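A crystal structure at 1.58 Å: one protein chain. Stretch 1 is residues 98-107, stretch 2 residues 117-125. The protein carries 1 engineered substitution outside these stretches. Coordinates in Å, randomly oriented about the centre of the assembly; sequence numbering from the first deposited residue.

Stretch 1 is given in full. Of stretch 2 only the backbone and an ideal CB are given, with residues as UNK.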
# COMPACT_ATOMS: atom_id res chain seq x y z
N ALA A 98 7.72 6.50 9.89
CA ALA A 98 6.30 6.27 10.05
C ALA A 98 5.60 7.63 9.99
O ALA A 98 5.90 8.52 10.79
CB ALA A 98 6.02 5.58 11.36
N LEU A 99 4.69 7.80 9.04
CA LEU A 99 4.05 9.09 8.86
C LEU A 99 2.59 9.00 9.29
O LEU A 99 1.84 8.19 8.74
CB LEU A 99 4.13 9.53 7.40
CG LEU A 99 5.52 9.70 6.79
CD1 LEU A 99 5.39 10.19 5.36
CD2 LEU A 99 6.36 10.66 7.63
N ALA A 100 2.19 9.80 10.27
CA ALA A 100 0.80 9.78 10.72
C ALA A 100 -0.09 10.41 9.65
O ALA A 100 0.25 11.43 9.07
CB ALA A 100 0.65 10.50 12.05
N VAL A 101 -1.24 9.79 9.41
CA VAL A 101 -2.15 10.26 8.38
C VAL A 101 -3.59 10.04 8.82
O VAL A 101 -3.96 8.95 9.25
CB VAL A 101 -1.89 9.55 7.03
CG1 VAL A 101 -2.04 8.04 7.16
CG2 VAL A 101 -2.83 10.08 5.95
N ARG A 102 -4.41 11.09 8.72
CA ARG A 102 -5.84 10.94 8.97
C ARG A 102 -6.50 10.47 7.68
O ARG A 102 -6.45 11.16 6.66
CB ARG A 102 -6.47 12.24 9.43
CG ARG A 102 -7.96 12.05 9.73
CD ARG A 102 -8.70 13.37 9.72
NE ARG A 102 -10.09 13.20 10.14
CZ ARG A 102 -11.10 12.89 9.32
NH1 ARG A 102 -10.90 12.69 8.02
NH2 ARG A 102 -12.33 12.77 9.82
N MET A 103 -7.09 9.28 7.71
CA MET A 103 -7.70 8.71 6.52
C MET A 103 -9.01 9.42 6.23
O MET A 103 -9.80 9.63 7.14
CB MET A 103 -7.89 7.20 6.67
CG MET A 103 -6.55 6.45 6.90
SD MET A 103 -5.30 6.83 5.62
CE MET A 103 -6.14 6.23 4.16
N GLY A 104 -9.20 9.79 4.97
CA GLY A 104 -10.41 10.48 4.54
C GLY A 104 -11.35 9.56 3.79
O GLY A 104 -11.52 8.40 4.14
N SER A 105 -11.99 10.08 2.75
CA SER A 105 -13.00 9.29 2.05
C SER A 105 -12.40 8.39 1.00
O SER A 105 -11.35 8.69 0.42
CB SER A 105 -14.04 10.20 1.39
OG SER A 105 -14.37 11.31 2.20
N GLN A 106 -13.09 7.28 0.74
CA GLN A 106 -12.77 6.42 -0.38
C GLN A 106 -13.45 6.96 -1.64
O GLN A 106 -14.56 7.47 -1.57
CB GLN A 106 -13.20 4.98 -0.11
CG GLN A 106 -12.49 4.36 1.09
CD GLN A 106 -12.90 2.93 1.36
OE1 GLN A 106 -13.30 2.20 0.45
NE2 GLN A 106 -12.83 2.52 2.62
N ALA A 107 -12.76 6.87 -2.77
CA ALA A 107 -13.30 7.33 -4.04
C ALA A 107 -12.44 6.83 -5.19
O ALA A 107 -11.35 6.28 -4.97
CB ALA A 107 -13.38 8.86 -4.06
N UNK A 117 -8.72 3.45 -7.57
CA UNK A 117 -9.64 3.23 -6.48
C UNK A 117 -8.82 3.28 -5.21
O UNK A 117 -7.86 2.53 -5.05
CB UNK A 117 -10.39 1.91 -6.62
N UNK A 118 -9.15 4.20 -4.32
CA UNK A 118 -8.33 4.34 -3.13
C UNK A 118 -8.98 5.17 -2.05
O UNK A 118 -10.19 5.40 -2.06
CB UNK A 118 -6.98 4.96 -3.50
N UNK A 119 -8.16 5.62 -1.11
CA UNK A 119 -8.64 6.41 -0.00
C UNK A 119 -7.75 7.62 0.14
O UNK A 119 -6.52 7.51 0.10
CB UNK A 119 -8.68 5.60 1.29
N UNK A 120 -8.37 8.78 0.29
CA UNK A 120 -7.58 9.99 0.51
C UNK A 120 -7.07 10.00 1.94
O UNK A 120 -7.58 9.27 2.80
CB UNK A 120 -8.40 11.25 0.22
N UNK A 121 -6.06 10.82 2.19
CA UNK A 121 -5.51 10.96 3.53
C UNK A 121 -4.90 12.33 3.71
O UNK A 121 -4.49 12.97 2.75
CB UNK A 121 -4.47 9.87 3.81
N UNK A 122 -4.85 12.77 4.96
CA UNK A 122 -4.23 14.05 5.29
C UNK A 122 -3.04 13.81 6.21
O UNK A 122 -3.21 13.35 7.34
CB UNK A 122 -5.24 15.00 5.94
N UNK A 123 -1.84 14.10 5.72
CA UNK A 123 -0.64 13.97 6.54
C UNK A 123 -0.75 14.95 7.71
O UNK A 123 -1.12 16.10 7.52
CB UNK A 123 0.62 14.23 5.72
N UNK A 124 -0.44 14.48 8.92
CA UNK A 124 -0.64 15.30 10.12
C UNK A 124 0.52 16.25 10.36
O UNK A 124 0.34 17.30 10.97
CB UNK A 124 -0.83 14.41 11.35
N UNK A 125 1.70 15.88 9.88
CA UNK A 125 2.88 16.74 9.99
C UNK A 125 3.17 17.46 8.68
O UNK A 125 2.92 18.66 8.55
CB UNK A 125 4.10 15.92 10.41

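Two antiparallel strands zip together here. At 117 the CB points sideways, with Ala107 O 4.8 Å from it, so stretch 1 asks little and many residues would serve; the deposited His117 barely touches it.

Position 118 pairs with Ala107 through two hydrogen bonds: Ala107 N to the 118 O at 3.0 Å and the 118 N to Ala107 O at 3.1 Å. Its phi/psi of -167/-163 is very extended, a region glycine enters most easily, though a small residue is not excluded by stretch 1. It is Gly118.

At 119 the CB lies on the face of Met103 and Gln106, 3.9 Å from Met103 CE and 4.0 Å from Gln106 CG. The register shifts by one between Met103 and Gln106, a bulge that leaves Gly104 O without a backbone donor from stretch 2. An aliphatic chain could pack here, but a long one ending in a donor could also reach that carbonyl. The residue is Gln119: its NE2 donates to Gly104 O at 2.8 Å, while its CD packs 3.7 Å from Gln106 CG.

At 120 the backbone N donates to Ser105 O (3.0 Å) and the O accepts from Gly104 N (2.8 Å). The CB points sideways, beside a glycine, so a small or beta-branched residue, polar or not, would suit. Thr120 fills the space: an ideal CB on Gly104 would lie 2.5 Å from Thr120 OG1, a clash.

Position 121 allows little choice. An ideal CB falls 2.7 Å from Val101 CG2, a clash, and 3.6 Å from Met103 SD. Glycine is the fitting answer. It is Gly121; its CA lies 3.3 Å from Arg102 O in a CA-H...O contact.

Position 122 exchanges two backbone hydrogen bonds with Arg102, whose aliphatic stem favours a long, flexible apolar partner, while an acidic one would have to reach for the guanidinium, which leads away. Met122 brings CE to 4.0 Å from Arg102 CD.

At 123 the CB shares a face with Val101, and Leu99 lies beyond; branched aliphatics fit. Leu123 swings CD2 to 4.2 Å from Val101 CB and 4.3 Å from Leu99 CB.

Position 124 donates its N to Ala100 O (3.1 Å) and points toward stretch 1, inviting an apolar chain. Leu124 sets CD1 3.9 Å from Ala100 CB and CD2 4.1 Å from Arg102 CB.

Position 125 has no direct contact, so its choice is loose; Thr125 OG1 reaches Ala100 O through a water.

Stretch 2, residues 117-125: HGQTGMLLT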
# COMPACT_ATOMS: atom_id res chain seq x y z
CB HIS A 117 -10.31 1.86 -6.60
CG HIS A 117 -10.90 1.61 -7.95
ND1 HIS A 117 -12.03 2.26 -8.40
CD2 HIS A 117 -10.51 0.80 -8.96
CE1 HIS A 117 -12.32 1.85 -9.62
NE2 HIS A 117 -11.41 0.97 -9.99
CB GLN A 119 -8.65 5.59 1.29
CG GLN A 119 -9.48 6.23 2.39
CD GLN A 119 -9.82 5.27 3.51
OE1 GLN A 119 -9.50 4.08 3.46
NE2 GLN A 119 -10.50 5.78 4.54
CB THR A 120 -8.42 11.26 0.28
OG1 THR A 120 -9.48 11.29 1.24
CG2 THR A 120 -9.00 11.27 -1.12
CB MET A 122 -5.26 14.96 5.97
CG MET A 122 -4.73 16.31 6.42
SD MET A 122 -5.93 17.26 7.40
CE MET A 122 -6.10 16.23 8.85
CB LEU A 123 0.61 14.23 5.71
CG LEU A 123 0.97 13.21 4.63
CD1 LEU A 123 2.24 13.65 3.89
CD2 LEU A 123 1.18 11.82 5.22
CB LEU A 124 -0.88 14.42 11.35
CG LEU A 124 -2.13 13.54 11.31
CD1 LEU A 124 -2.40 12.89 12.66
CD2 LEU A 124 -3.31 14.38 10.88
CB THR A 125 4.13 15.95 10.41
OG1 THR A 125 4.29 14.81 9.56
CG2 THR A 125 4.01 15.46 11.84
O HOH W 1 2.51 13.01 9.23
O HOH W 2 -11.18 12.95 1.75
O HOH W 3 -11.68 2.76 -2.19
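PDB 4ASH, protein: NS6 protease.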